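Local coordinates for protein Lys-gingipain W83 (Porphyromonas gingivalis, PDB 3KM5) that cleaves proteins after lysine as a secreted cysteine protease, and is seen here as its K2 cleaved adhesin domain, a calcium-binding beta jelly roll of a haemolytic type, at residues A[84-89]-A[167-172]; A[34-39]-A[52-57]; A[124-129]-A[163-168]; A[92-97]-A[114-119]. All blocks are in the same frame, centred on the assembly; numbering follows the deposited sequence. Where two conformers were deposited one is given.

Contact 1: A[84-89]-A[167-172]. With CA (calcium ion), chain D.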
loop_
_atom_site.group_PDB
_atom_site.type_symbol
_atom_site.label_atom_id
_atom_site.label_comp_id
_atom_site.label_asym_id
_atom_site.label_seq_id
_atom_site.Cartn_x
_atom_site.Cartn_y
_atom_site.Cartn_z
ATOM N N TYR A 84 3.528 1.030 -6.899
ATOM C CA TYR A 84 2.143 0.772 -6.576
ATOM C C TYR A 84 1.385 0.290 -7.784
ATOM O O TYR A 84 1.771 0.502 -8.929
ATOM C CB TYR A 84 1.487 2.013 -5.972
ATOM C CG TYR A 84 1.069 3.113 -6.927
ATOM C CD1 TYR A 84 -0.129 3.049 -7.624
ATOM C CD2 TYR A 84 1.882 4.207 -7.135
ATOM C CE1 TYR A 84 -0.510 4.047 -8.482
ATOM C CE2 TYR A 84 1.479 5.235 -7.962
ATOM C CZ TYR A 84 0.315 5.139 -8.648
ATOM O OH TYR A 84 -0.058 6.175 -9.485
ATOM N N ALA A 85 0.262 -0.347 -7.503
ATOM C CA ALA A 85 -0.639 -0.797 -8.554
ATOM C C ALA A 85 -2.083 -0.595 -8.081
ATOM O O ALA A 85 -2.391 -0.737 -6.926
ATOM C CB ALA A 85 -0.367 -2.279 -8.909
ATOM N N VAL A 86 -2.948 -0.256 -9.016
ATOM C CA VAL A 86 -4.380 -0.127 -8.730
ATOM C C VAL A 86 -5.135 -0.909 -9.803
ATOM O O VAL A 86 -4.546 -1.395 -10.749
ATOM C CB VAL A 86 -4.866 1.350 -8.706
ATOM C CG1 VAL A 86 -4.174 2.122 -7.591
ATOM C CG2 VAL A 86 -4.612 2.046 -10.040
ATOM N N ASN A 87 -6.434 -1.047 -9.613
ATOM C CA ASN A 87 -7.304 -1.616 -10.658
ATOM C C ASN A 87 -7.577 -0.498 -11.644
ATOM O O ASN A 87 -8.230 0.497 -11.290
ATOM C CB ASN A 87 -8.609 -2.099 -10.028
ATOM C CG ASN A 87 -9.554 -2.696 -11.018
ATOM O OD1 ASN A 87 -9.483 -2.435 -12.223
ATOM N ND2 ASN A 87 -10.424 -3.548 -10.524
ATOM N N ASP A 88 -7.047 -0.617 -12.859
ATOM C CA ASP A 88 -7.102 0.515 -13.779
ATOM C C ASP A 88 -8.508 0.783 -14.319
ATOM O O ASP A 88 -8.731 1.832 -14.924
ATOM C CB ASP A 88 -6.022 0.383 -14.849
ATOM C CG ASP A 88 -4.600 0.440 -14.243
ATOM O OD1 ASP A 88 -4.386 1.183 -13.251
ATOM O OD2 ASP A 88 -3.695 -0.262 -14.733
ATOM N N GLY A 89 -9.449 -0.111 -14.045
ATOM C CA GLY A 89 -10.853 0.144 -14.323
ATOM C C GLY A 89 -11.536 1.016 -13.298
ATOM O O GLY A 89 -12.581 1.613 -13.585
ATOM N N ASN A 167 -11.223 0.247 -5.900
ATOM C CA ASN A 167 -10.924 -1.170 -5.632
ATOM C C ASN A 167 -9.809 -1.365 -4.606
ATOM O O ASN A 167 -10.108 -1.694 -3.465
ATOM C CB ASN A 167 -10.732 -1.956 -6.943
ATOM C CG ASN A 167 -10.861 -3.483 -6.806
ATOM O OD1 ASN A 167 -10.713 -4.206 -7.815
ATOM N ND2 ASN A 167 -11.142 -3.990 -5.601
ATOM N N TYR A 168 -8.562 -1.172 -5.015
ATOM C CA TYR A 168 -7.426 -1.462 -4.118
ATOM C C TYR A 168 -6.271 -0.568 -4.517
ATOM O O TYR A 168 -6.201 -0.016 -5.635
ATOM C CB TYR A 168 -6.972 -2.945 -4.159
ATOM C CG TYR A 168 -6.629 -3.431 -5.529
ATOM C CD1 TYR A 168 -5.442 -3.068 -6.113
ATOM C CD2 TYR A 168 -7.512 -4.210 -6.280
ATOM C CE1 TYR A 168 -5.099 -3.452 -7.343
ATOM C CE2 TYR A 168 -7.165 -4.629 -7.553
ATOM C CZ TYR A 168 -5.956 -4.237 -8.096
ATOM O OH TYR A 168 -5.577 -4.586 -9.373
ATOM N N ILE A 169 -5.359 -0.411 -3.548
ATOM C CA ILE A 169 -3.973 -0.028 -3.832
ATOM C C ILE A 169 -3.045 -1.117 -3.315
ATOM O O ILE A 169 -3.202 -1.622 -2.195
ATOM C CB ILE A 169 -3.635 1.346 -3.279
ATOM C CG1 ILE A 169 -2.197 1.715 -3.612
ATOM C CG2 ILE A 169 -3.872 1.478 -1.779
ATOM C CD1 ILE A 169 -1.900 3.191 -3.556
ATOM N N LEU A 170 -2.103 -1.531 -4.165
ATOM C CA LEU A 170 -1.055 -2.467 -3.763
ATOM C C LEU A 170 0.280 -1.718 -3.707
ATOM O O LEU A 170 0.506 -0.831 -4.554
ATOM C CB LEU A 170 -0.905 -3.585 -4.786
ATOM C CG LEU A 170 -2.191 -4.260 -5.228
ATOM C CD1 LEU A 170 -1.917 -5.334 -6.297
ATOM C CD2 LEU A 170 -2.924 -4.840 -4.040
ATOM N N LEU A 171 1.196 -2.139 -2.817
ATOM C CA LEU A 171 2.559 -1.625 -2.780
ATOM C C LEU A 171 3.516 -2.782 -2.792
ATOM O O LEU A 171 3.215 -3.838 -2.254
ATOM C CB LEU A 171 2.860 -0.762 -1.541
ATOM C CG LEU A 171 1.893 0.370 -1.278
ATOM C CD1 LEU A 171 2.085 0.961 0.115
ATOM C CD2 LEU A 171 2.077 1.471 -2.312
ATOM N N ASP A 172 4.674 -2.564 -3.394
ATOM C CA ASP A 172 5.740 -3.577 -3.347
ATOM C C ASP A 172 7.084 -2.882 -3.544
ATOM O O ASP A 172 7.168 -1.775 -4.028
ATOM C CB ASP A 172 5.451 -4.620 -4.423
ATOM C CG ASP A 172 6.168 -5.958 -4.196
ATOM O OD1 ASP A 172 6.784 -6.140 -3.133
ATOM O OD2 ASP A 172 6.006 -6.835 -5.074
HETATM CA CA CA D . 7.109 -8.577 -3.470
HETATM O O HOH W 1 -8.183 0.340 -7.742
HETATM O O HOH W 2 9.296 -7.982 -4.133
#
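Ala-85 and Leu-170 form an antiparallel hydrogen-bonded pair between two strands in the beta jelly roll of the K2 adhesin domain. Strands 84-86 and 168-172 run at 158° to each other. Backbone bonds come first. Ala-85 N donates to Leu-170 O at 3.0 Å, and Leu-170 N returns a bond to Ala-85 O at 2.9 Å. Tyr-84 and Leu-171 make the neighbouring non-hydrogen-bonded pair. Beside these bonds, water 1 accepts from both Asn-87 N and Tyr-168 N and links the two backbones there.

The apolar contacts divide between the two faces of the sheet. On one, Tyr-84 CB meets Leu-171 CD2 at 3.7 Å, and Ile-169 CD1 lies near the same CB. On the other, Ala-85 CB faces Leu-170 CD1. The Tyr-168 ring reaches the 84-89 backbone: Ala-85 O lies at its edge, and CE2 meets Asn-87 CB at 3.8 Å. Its hydroxyl is hydrogen-bonded to Ser-140, and its ring packs on Pro-138 of an experimentally known cleavage site.

Side-chain polar bonds close the loop end. Asn-87 CG is anti to its backbone N (chi1 -180°), which carries the amide across toward Asn-167. Its ND2 donates almost straight to Asn-167 OD1 at 2.8 Å, on a lone pair, and also to Ala-125 O. Asn-87 OD1 takes the N-H of Gly-89, which makes an Asx turn. Both ends of this amide are therefore held.

Metal binding lies at the far end. Thr-8, Glu-10, Gly-48 and Asn-51 share the calcium ion with Asp-172, whose OD1 and OD2 both bind it, at 2.5 and 2.6 Å.

Contact 2: A[34-39]-A[52-57]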
loop_
_atom_site.group_PDB
_atom_site.type_symbol
_atom_site.label_atom_id
_atom_site.label_comp_id
_atom_site.label_asym_id
_atom_site.label_seq_id
_atom_site.Cartn_x
_atom_site.Cartn_y
_atom_site.Cartn_z
ATOM N N LEU A 34 -2.972 -5.501 4.423
ATOM C CA LEU A 34 -2.667 -6.924 4.547
ATOM C C LEU A 34 -1.688 -7.334 3.461
ATOM O O LEU A 34 -1.792 -6.879 2.319
ATOM C CB LEU A 34 -3.920 -7.793 4.353
ATOM C CG LEU A 34 -5.043 -7.746 5.395
ATOM C CD1 LEU A 34 -6.175 -8.620 4.882
ATOM C CD2 LEU A 34 -4.575 -8.245 6.740
ATOM N N CYS A 35 -0.807 -8.269 3.783
ATOM C CA CYS A 35 0.006 -8.930 2.786
ATOM C C CYS A 35 -0.872 -9.870 1.975
ATOM O O CYS A 35 -1.741 -10.528 2.529
ATOM C CB CYS A 35 1.092 -9.733 3.483
ATOM S SG CYS A 35 2.055 -10.869 2.422
ATOM N N LEU A 36 -0.694 -9.847 0.657
ATOM C CA LEU A 36 -1.336 -10.795 -0.262
ATOM C C LEU A 36 -0.267 -11.543 -1.045
ATOM O O LEU A 36 0.756 -10.950 -1.416
ATOM C CB LEU A 36 -2.210 -10.090 -1.277
ATOM C CG LEU A 36 -3.293 -9.164 -0.735
ATOM C CD1 LEU A 36 -4.036 -8.505 -1.909
ATOM C CD2 LEU A 36 -4.246 -9.864 0.257
ATOM N N SER A 37 -0.510 -12.838 -1.300
ATOM C CA SER A 37 0.357 -13.643 -2.153
ATOM C C SER A 37 -0.326 -14.076 -3.446
ATOM O O SER A 37 -1.490 -14.505 -3.428
ATOM C CB SER A 37 0.790 -14.905 -1.422
ATOM O OG SER A 37 1.539 -15.719 -2.313
ATOM N N SER A 38 0.393 -13.966 -4.552
ATOM C CA SER A 38 -0.076 -14.446 -5.846
ATOM C C SER A 38 -0.296 -15.963 -5.866
ATOM O O SER A 38 -0.990 -16.469 -6.748
ATOM C CB SER A 38 0.913 -14.070 -6.959
ATOM O OG SER A 38 2.175 -14.675 -6.684
ATOM N N GLY A 39 0.324 -16.677 -4.933
ATOM C CA GLY A 39 0.085 -18.122 -4.779
ATOM C C GLY A 39 -1.259 -18.437 -4.123
ATOM O O GLY A 39 -1.664 -19.603 -4.069
ATOM N N VAL A 52 2.749 -8.910 -2.086
ATOM C CA VAL A 52 2.580 -7.436 -2.001
ATOM C C VAL A 52 1.939 -7.083 -0.669
ATOM O O VAL A 52 1.577 -7.964 0.089
ATOM C CB VAL A 52 1.660 -6.934 -3.145
ATOM C CG1 VAL A 52 2.233 -7.396 -4.515
ATOM C CG2 VAL A 52 0.238 -7.446 -2.911
ATOM N N VAL A 53 1.755 -5.789 -0.400
ATOM C CA VAL A 53 0.827 -5.358 0.657
ATOM C C VAL A 53 -0.364 -4.628 -0.020
ATOM O O VAL A 53 -0.189 -4.020 -1.092
ATOM C CB VAL A 53 1.541 -4.511 1.726
ATOM C CG1 VAL A 53 1.869 -3.095 1.201
ATOM C CG2 VAL A 53 0.764 -4.486 3.064
ATOM N N SER A 54 -1.543 -4.674 0.601
ATOM C CA SER A 54 -2.786 -4.237 -0.068
ATOM C C SER A 54 -3.666 -3.524 0.926
ATOM O O SER A 54 -3.651 -3.824 2.113
ATOM C CB SER A 54 -3.548 -5.465 -0.584
ATOM O OG SER A 54 -4.054 -6.241 0.502
ATOM N N SER A 55 -4.463 -2.598 0.397
ATOM C CA SER A 55 -5.552 -1.967 1.128
ATOM C C SER A 55 -6.705 -1.707 0.129
ATOM O O SER A 55 -6.493 -1.312 -1.002
ATOM C CB SER A 55 -5.069 -0.667 1.788
ATOM O OG SER A 55 -6.156 -0.011 2.465
ATOM N N PHE A 56 -7.907 -1.998 0.561
ATOM C CA PHE A 56 -9.082 -1.976 -0.313
ATOM C C PHE A 56 -10.033 -0.791 -0.047
ATOM O O PHE A 56 -10.309 -0.413 1.105
ATOM C CB PHE A 56 -9.846 -3.309 -0.179
ATOM C CG PHE A 56 -9.088 -4.461 -0.744
ATOM C CD1 PHE A 56 -9.316 -4.894 -2.030
ATOM C CD2 PHE A 56 -8.078 -5.071 -0.026
ATOM C CE1 PHE A 56 -8.617 -5.938 -2.556
ATOM C CE2 PHE A 56 -7.362 -6.121 -0.536
ATOM C CZ PHE A 56 -7.611 -6.554 -1.825
ATOM N N SER A 57 -10.591 -0.214 -1.115
ATOM C CA SER A 57 -11.774 0.650 -0.995
ATOM C C SER A 57 -13.017 -0.075 -1.516
ATOM O O SER A 57 -14.114 0.506 -1.432
ATOM C CB SER A 57 -11.580 1.974 -1.698
ATOM O OG SER A 57 -11.450 1.825 -3.083
#
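Leu-34 O is gripped twice by Ser-54. The backbone N of Ser-54 donates to it at 2.8 Å, and the hydroxyl OG at 3.0 Å. The two donors reach the oxygen from opposite faces of its carbonyl plane. Ser-54 OG sits between its own backbone N and carbonyl carbon (chi1 68°), which brings it back across to the neighbouring strand.

The strands are 34-37 and 51-56, an antiparallel pair of the jelly roll. Leu-34 N completes its hydrogen-bonded pair by donating to Ser-54 O. Leu-36 and Val-52 form the next such pair, with bonds in both directions. Between them Cys-35 faces Val-53, and Cys-35 CA comes to 3.3 Å from Val-52 O in a CA-H...O contact.

Leu-36 covers the face that carries Ser-54. Its CD1 is pressed to 3.4 Å from Ser-54 CB, tighter than usual van der Waals contact. The same methyl meets the edge of the Phe-56 ring at CZ, 4.1 Å away. Leu-36 CB rests on Val-52 CG2 at 4.0 Å. Leu-44 and Leu-129 also touch this leucine. Strand 168-177 continues the sheet beyond Val-53 and Ser-55.

The serine hydroxyl is thus buried among leucine carbons. Its bond to Leu-34 O gives it a polar partner there and ties a side chain as well as the backbone to the adjacent strand.

Contact 3: A[124-129]-A[163-168]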
loop_
_atom_site.group_PDB
_atom_site.type_symbol
_atom_site.label_atom_id
_atom_site.label_comp_id
_atom_site.label_asym_id
_atom_site.label_seq_id
_atom_site.Cartn_x
_atom_site.Cartn_y
_atom_site.Cartn_z
ATOM N N GLY A 124 -15.233 -2.559 -15.589
ATOM C CA GLY A 124 -14.769 -3.942 -15.589
ATOM C C GLY A 124 -15.079 -4.642 -14.270
ATOM O O GLY A 124 -15.973 -4.220 -13.520
ATOM N N ALA A 125 -14.319 -5.693 -13.983
ATOM C CA ALA A 125 -14.487 -6.465 -12.755
ATOM C C ALA A 125 -13.724 -5.805 -11.609
ATOM O O ALA A 125 -12.745 -5.089 -11.850
ATOM C CB ALA A 125 -13.963 -7.901 -12.958
ATOM N N ARG A 126 -14.187 -6.042 -10.381
ATOM C CA ARG A 126 -13.457 -5.674 -9.161
ATOM C C ARG A 126 -13.046 -6.947 -8.463
ATOM O O ARG A 126 -13.668 -8.002 -8.647
ATOM C CB ARG A 126 -14.283 -4.785 -8.234
ATOM C CG ARG A 126 -14.540 -3.415 -8.745
ATOM C CD ARG A 126 -15.349 -2.648 -7.746
ATOM N NE ARG A 126 -15.869 -1.423 -8.323
ATOM C CZ ARG A 126 -16.375 -0.417 -7.621
ATOM N NH1 ARG A 126 -16.429 -0.479 -6.302
ATOM N NH2 ARG A 126 -16.839 0.654 -8.241
ATOM N N PHE A 127 -11.992 -6.839 -7.670
ATOM C CA PHE A 127 -11.274 -7.990 -7.156
ATOM C C PHE A 127 -11.132 -7.852 -5.668
ATOM O O PHE A 127 -10.925 -6.752 -5.168
ATOM C CB PHE A 127 -9.929 -8.139 -7.853
ATOM C CG PHE A 127 -10.064 -8.388 -9.331
ATOM C CD1 PHE A 127 -10.203 -9.669 -9.818
ATOM C CD2 PHE A 127 -10.102 -7.334 -10.226
ATOM C CE1 PHE A 127 -10.356 -9.903 -11.174
ATOM C CE2 PHE A 127 -10.252 -7.568 -11.599
ATOM C CZ PHE A 127 -10.383 -8.844 -12.063
ATOM N N GLY A 128 -11.245 -8.971 -4.971
ATOM C CA GLY A 128 -11.198 -8.980 -3.523
ATOM C C GLY A 128 -10.645 -10.262 -2.968
ATOM O O GLY A 128 -10.093 -11.099 -3.701
ATOM N N LEU A 129 -10.795 -10.421 -1.655
ATOM C CA LEU A 129 -10.350 -11.631 -0.972
ATOM C C LEU A 129 -11.454 -12.698 -0.963
ATOM O O LEU A 129 -11.176 -13.844 -0.614
ATOM C CB LEU A 129 -9.934 -11.323 0.468
ATOM C CG LEU A 129 -8.974 -10.156 0.675
ATOM C CD1 LEU A 129 -8.651 -10.040 2.157
ATOM C CD2 LEU A 129 -7.708 -10.303 -0.185
ATOM N N CYS A 163 -11.009 8.308 -0.200
ATOM C CA CYS A 163 -11.548 7.643 -1.392
ATOM C C CYS A 163 -12.543 6.576 -0.931
ATOM O O CYS A 163 -12.558 6.176 0.226
ATOM C CB CYS A 163 -10.460 7.021 -2.281
ATOM S SG CYS A 163 -9.486 5.726 -1.485
ATOM N N SER A 164 -13.389 6.146 -1.848
ATOM C CA SER A 164 -14.392 5.124 -1.533
ATOM C C SER A 164 -14.832 4.378 -2.787
ATOM O O SER A 164 -15.009 4.989 -3.851
ATOM C CB SER A 164 -15.611 5.761 -0.852
ATOM O OG SER A 164 -16.632 4.800 -0.587
ATOM N N ASP A 165 -15.020 3.066 -2.651
ATOM C CA ASP A 165 -15.703 2.259 -3.675
ATOM C C ASP A 165 -14.991 2.318 -5.018
ATOM O O ASP A 165 -15.613 2.422 -6.081
ATOM C CB ASP A 165 -17.168 2.728 -3.809
ATOM C CG ASP A 165 -18.089 1.678 -4.411
ATOM O OD1 ASP A 165 -17.768 0.473 -4.415
ATOM O OD2 ASP A 165 -19.183 2.077 -4.856
ATOM N N LEU A 166 -13.661 2.244 -4.986
ATOM C CA LEU A 166 -12.883 2.060 -6.213
ATOM C C LEU A 166 -12.488 0.581 -6.190
ATOM O O LEU A 166 -13.350 -0.294 -6.370
ATOM C CB LEU A 166 -11.724 3.076 -6.322
ATOM C CG LEU A 166 -12.029 4.521 -6.829
ATOM C CD1 LEU A 166 -12.677 4.491 -8.217
ATOM C CD2 LEU A 166 -12.892 5.339 -5.918
ATOM N N ASN A 167 -11.223 0.247 -5.900
ATOM C CA ASN A 167 -10.924 -1.170 -5.632
ATOM C C ASN A 167 -9.809 -1.365 -4.606
ATOM O O ASN A 167 -10.108 -1.694 -3.465
ATOM C CB ASN A 167 -10.732 -1.956 -6.943
ATOM C CG ASN A 167 -10.861 -3.483 -6.806
ATOM O OD1 ASN A 167 -10.713 -4.206 -7.815
ATOM N ND2 ASN A 167 -11.142 -3.990 -5.601
ATOM N N TYR A 168 -8.562 -1.172 -5.015
ATOM C CA TYR A 168 -7.426 -1.462 -4.118
ATOM C C TYR A 168 -6.271 -0.568 -4.517
ATOM O O TYR A 168 -6.201 -0.016 -5.635
ATOM C CB TYR A 168 -6.972 -2.945 -4.159
ATOM C CG TYR A 168 -6.629 -3.431 -5.529
ATOM C CD1 TYR A 168 -5.442 -3.068 -6.113
ATOM C CD2 TYR A 168 -7.512 -4.210 -6.280
ATOM C CE1 TYR A 168 -5.099 -3.452 -7.343
ATOM C CE2 TYR A 168 -7.165 -4.629 -7.553
ATOM C CZ TYR A 168 -5.956 -4.237 -8.096
ATOM O OH TYR A 168 -5.577 -4.586 -9.373
#
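Arg-126 and Asn-167 carry most of this contact, and Phe-127 adds to it. Two loops meet here without any regular strand pairing.

The Arg-126 chain is extended from CG to NE and slides past Asn-167 in the opposite direction. Its CB lies 3.6 Å from Asn-167 OD1. Further out, CD passes Leu-166 O at 3.4 Å, and that oxygen lies over one face of the guanidinium. At the tip, NH1 makes a salt bridge to Asp-165 OD1, although the modelled 2.5 Å is doubtfully short. The two side chains cross at about a right angle. Their planes are 67° apart, and NH1 meets the oxygen from above the carboxylate plane. Trp-58 and Phe-90 both make cation-pi contacts with this arginine.

Asn-167 uses its amide to imitate a strand neighbour of Phe-127. Its CG is anti to the backbone N (chi1 -161°), which turns the amide toward that backbone. OD1 accepts from Phe-127 N at 2.9 Å, and ND2 donates to Phe-127 O at 2.8 Å. The second bond falls on a lone pair in the carbonyl plane. Both backbone polar groups of Phe-127 are satisfied by one side chain, and the pair of bonds fixes the rotation of the amide. OD1 also lies at the edge of the Phe-127 ring, 4.0 Å from CD2.

The 124-129 loop follows strand 109-115 and precedes strand 143-148. The 163-168 loop links strand 155-161 to strand 168-177, so the contact lies beyond the strand ends of the jelly roll. Phe-56 of strand 51-56 packs against Asn-167 and Tyr-168, and Pro-138 touches Phe-127.

Contact 4: A[92-97]-A[114-119]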
loop_
_atom_site.group_PDB
_atom_site.type_symbol
_atom_site.label_atom_id
_atom_site.label_comp_id
_atom_site.label_asym_id
_atom_site.label_seq_id
_atom_site.Cartn_x
_atom_site.Cartn_y
_atom_site.Cartn_z
ATOM N N GLY A 92 -8.832 5.267 -8.802
ATOM C CA GLY A 92 -8.613 6.375 -7.894
ATOM C C GLY A 92 -8.504 6.105 -6.427
ATOM O O GLY A 92 -9.075 6.816 -5.620
ATOM N N ASP A 93 -7.649 5.149 -6.089
ATOM C CA ASP A 93 -7.412 4.783 -4.708
ATOM C C ASP A 93 -6.336 5.689 -4.098
ATOM O O ASP A 93 -5.157 5.388 -4.016
ATOM C CB ASP A 93 -7.127 3.306 -4.647
ATOM C CG ASP A 93 -8.391 2.507 -4.504
ATOM O OD1 ASP A 93 -8.978 2.512 -3.416
ATOM O OD2 ASP A 93 -8.800 1.878 -5.504
ATOM N N HIS A 94 -6.796 6.872 -3.715
ATOM C CA HIS A 94 -5.995 7.946 -3.175
ATOM C C HIS A 94 -5.137 7.483 -1.998
ATOM O O HIS A 94 -5.638 6.777 -1.089
ATOM C CB HIS A 94 -6.933 9.115 -2.751
ATOM C CG HIS A 94 -6.199 10.337 -2.303
ATOM N ND1 HIS A 94 -5.835 11.336 -3.175
ATOM C CD2 HIS A 94 -5.728 10.709 -1.092
ATOM C CE1 HIS A 94 -5.172 12.270 -2.523
ATOM N NE2 HIS A 94 -5.089 11.915 -1.251
ATOM N N TYR A 95 -3.884 7.925 -1.995
ATOM C CA TYR A 95 -3.009 7.617 -0.871
ATOM C C TYR A 95 -1.994 8.713 -0.639
ATOM O O TYR A 95 -1.694 9.514 -1.524
ATOM C CB TYR A 95 -2.346 6.245 -1.073
ATOM C CG TYR A 95 -1.244 6.321 -2.086
ATOM C CD1 TYR A 95 0.080 6.454 -1.670
ATOM C CD2 TYR A 95 -1.504 6.323 -3.443
ATOM C CE1 TYR A 95 1.096 6.622 -2.578
ATOM C CE2 TYR A 95 -0.467 6.467 -4.372
ATOM C CZ TYR A 95 0.859 6.593 -3.918
ATOM O OH TYR A 95 1.948 6.782 -4.787
ATOM N N ALA A 96 -1.484 8.746 0.576
ATOM C CA ALA A 96 -0.403 9.623 0.972
ATOM C C ALA A 96 0.799 8.834 1.462
ATOM O O ALA A 96 0.645 7.813 2.046
ATOM C CB ALA A 96 -0.865 10.589 2.082
ATOM N N VAL A 97 1.987 9.410 1.299
ATOM C CA VAL A 97 3.198 8.991 2.001
ATOM C C VAL A 97 3.383 10.081 3.078
ATOM O O VAL A 97 3.294 11.304 2.790
ATOM C CB VAL A 97 4.430 8.939 1.069
ATOM C CG1 VAL A 97 5.708 8.586 1.803
ATOM C CG2 VAL A 97 4.191 7.950 -0.080
ATOM N N GLU A 114 1.175 13.054 -1.847
ATOM C CA GLU A 114 -0.057 12.281 -2.010
ATOM C C GLU A 114 -0.599 12.468 -3.414
ATOM O O GLU A 114 -0.261 13.447 -4.084
ATOM C CB GLU A 114 -1.100 12.554 -0.914
ATOM C CG GLU A 114 -1.649 13.924 -0.875
ATOM C CD GLU A 114 -2.651 14.171 0.281
ATOM O OE1 GLU A 114 -2.587 15.267 0.857
ATOM O OE2 GLU A 114 -3.516 13.312 0.588
ATOM N N GLU A 115 -1.393 11.503 -3.871
ATOM C CA GLU A 115 -1.920 11.500 -5.207
ATOM C C GLU A 115 -3.127 10.589 -5.320
ATOM O O GLU A 115 -3.430 9.803 -4.436
ATOM C CB GLU A 115 -0.870 11.090 -6.238
ATOM C CG GLU A 115 -0.523 9.633 -6.148
ATOM C CD GLU A 115 0.458 9.170 -7.219
ATOM O OE1 GLU A 115 0.527 9.805 -8.289
ATOM O OE2 GLU A 115 1.215 8.219 -6.965
ATOM N N THR A 116 -3.858 10.798 -6.411
ATOM C CA THR A 116 -4.950 9.955 -6.776
ATOM C C THR A 116 -4.525 9.265 -8.070
ATOM O O THR A 116 -4.381 9.928 -9.104
ATOM C CB THR A 116 -6.217 10.780 -7.048
ATOM O OG1 THR A 116 -6.517 11.592 -5.919
ATOM C CG2 THR A 116 -7.405 9.878 -7.272
ATOM N N PRO A 117 -4.255 7.950 -8.020
ATOM C CA PRO A 117 -3.842 7.224 -9.214
ATOM C C PRO A 117 -4.773 7.373 -10.392
ATOM O O PRO A 117 -5.992 7.467 -10.222
ATOM C CB PRO A 117 -3.811 5.770 -8.727
ATOM C CG PRO A 117 -3.485 5.903 -7.275
ATOM C CD PRO A 117 -4.248 7.091 -6.825
ATOM N N ASN A 118 -4.159 7.389 -11.568
ATOM C CA ASN A 118 -4.872 7.408 -12.831
ATOM C C ASN A 118 -5.078 6.012 -13.382
ATOM O O ASN A 118 -4.389 5.036 -13.003
ATOM C CB ASN A 118 -4.083 8.249 -13.839
ATOM C CG ASN A 118 -4.096 9.705 -13.498
ATOM O OD1 ASN A 118 -5.135 10.256 -13.137
ATOM N ND2 ASN A 118 -2.946 10.354 -13.618
ATOM N N GLY A 119 -6.039 5.890 -14.283
ATOM C CA GLY A 119 -6.187 4.660 -15.030
ATOM C C GLY A 119 -7.069 4.890 -16.225
ATOM O O GLY A 119 -7.520 6.020 -16.472
#
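His-94 meets three consecutive residues, Glu-114, Glu-115 and Thr-116. Its CB lies 3.9 Å from Glu-115 O. CG is anti to the backbone N (chi1 -174°) and starts a ring that lies with one face toward that same oxygen. ND1 shares a hydrogen bond with Thr-116 OG1 at 2.8 Å, near the ring plane, and either atom could be the donor. CE1 passes Glu-115 O at 3.6 Å. CD2, on the other branch, is 3.8 Å from Glu-114 OE2. At the tip, NE2 donates to Glu-114 OE2 at 2.8 Å, within 7° of the ring plane but from above the carboxylate plane. The bonds at ND1 and NE2 fix the ring's rotation. Glu-114 OE2 is also bonded to the hydroxyl of Tyr-161, whose ring meets that of His-94.

These residues lie at one end of the beta hairpin made by strands 95-100 and 109-115. The second of these is an outermost strand of the five-stranded antiparallel sheet of the jelly roll. Tyr-95 and Glu-115 form a hydrogen-bonded pair with N-H...O bonds both ways. On the neighbouring non-hydrogen-bonded pair, Ala-96 CB touches Glu-114 CB at 3.6 Å.

Tyr-95 and Glu-115 also run side by side, pointing the same way. Tyr-95 OH donates to the anti lone pair of Glu-115 OE2 at 2.7 Å. That carboxylate has a salt bridge to Arg-145 as well. Pro-117 CG meets the edge of the Tyr-95 ring, while its CD comes to 3.4 Å from Asp-93 O.

Contacts 1 and 2 are buried and belong to the same sheet. Strands 51-56 and 168-177 are neighbours in it, joined by the bond from Leu-171 N to Val-53 O. Contact 4 is in the other sheet, at one of its edge strands, and contact 3 joins loops; both are only partly buried. Contacts 1 and 2 combine backbone ladders and apolar packing with uncharged side-chain bonds across the segments. Charged side chains bond across in contact 3, and in contact 4, where strand pairing continues. Contacts 1 and 3 share Asn-167 and Tyr-168. Asp-93 ties contact 4 to the others: OD2 accepts from Asn-167 N, and OD1 is hydrogen-bonded to Ser-57 OG of contact 2.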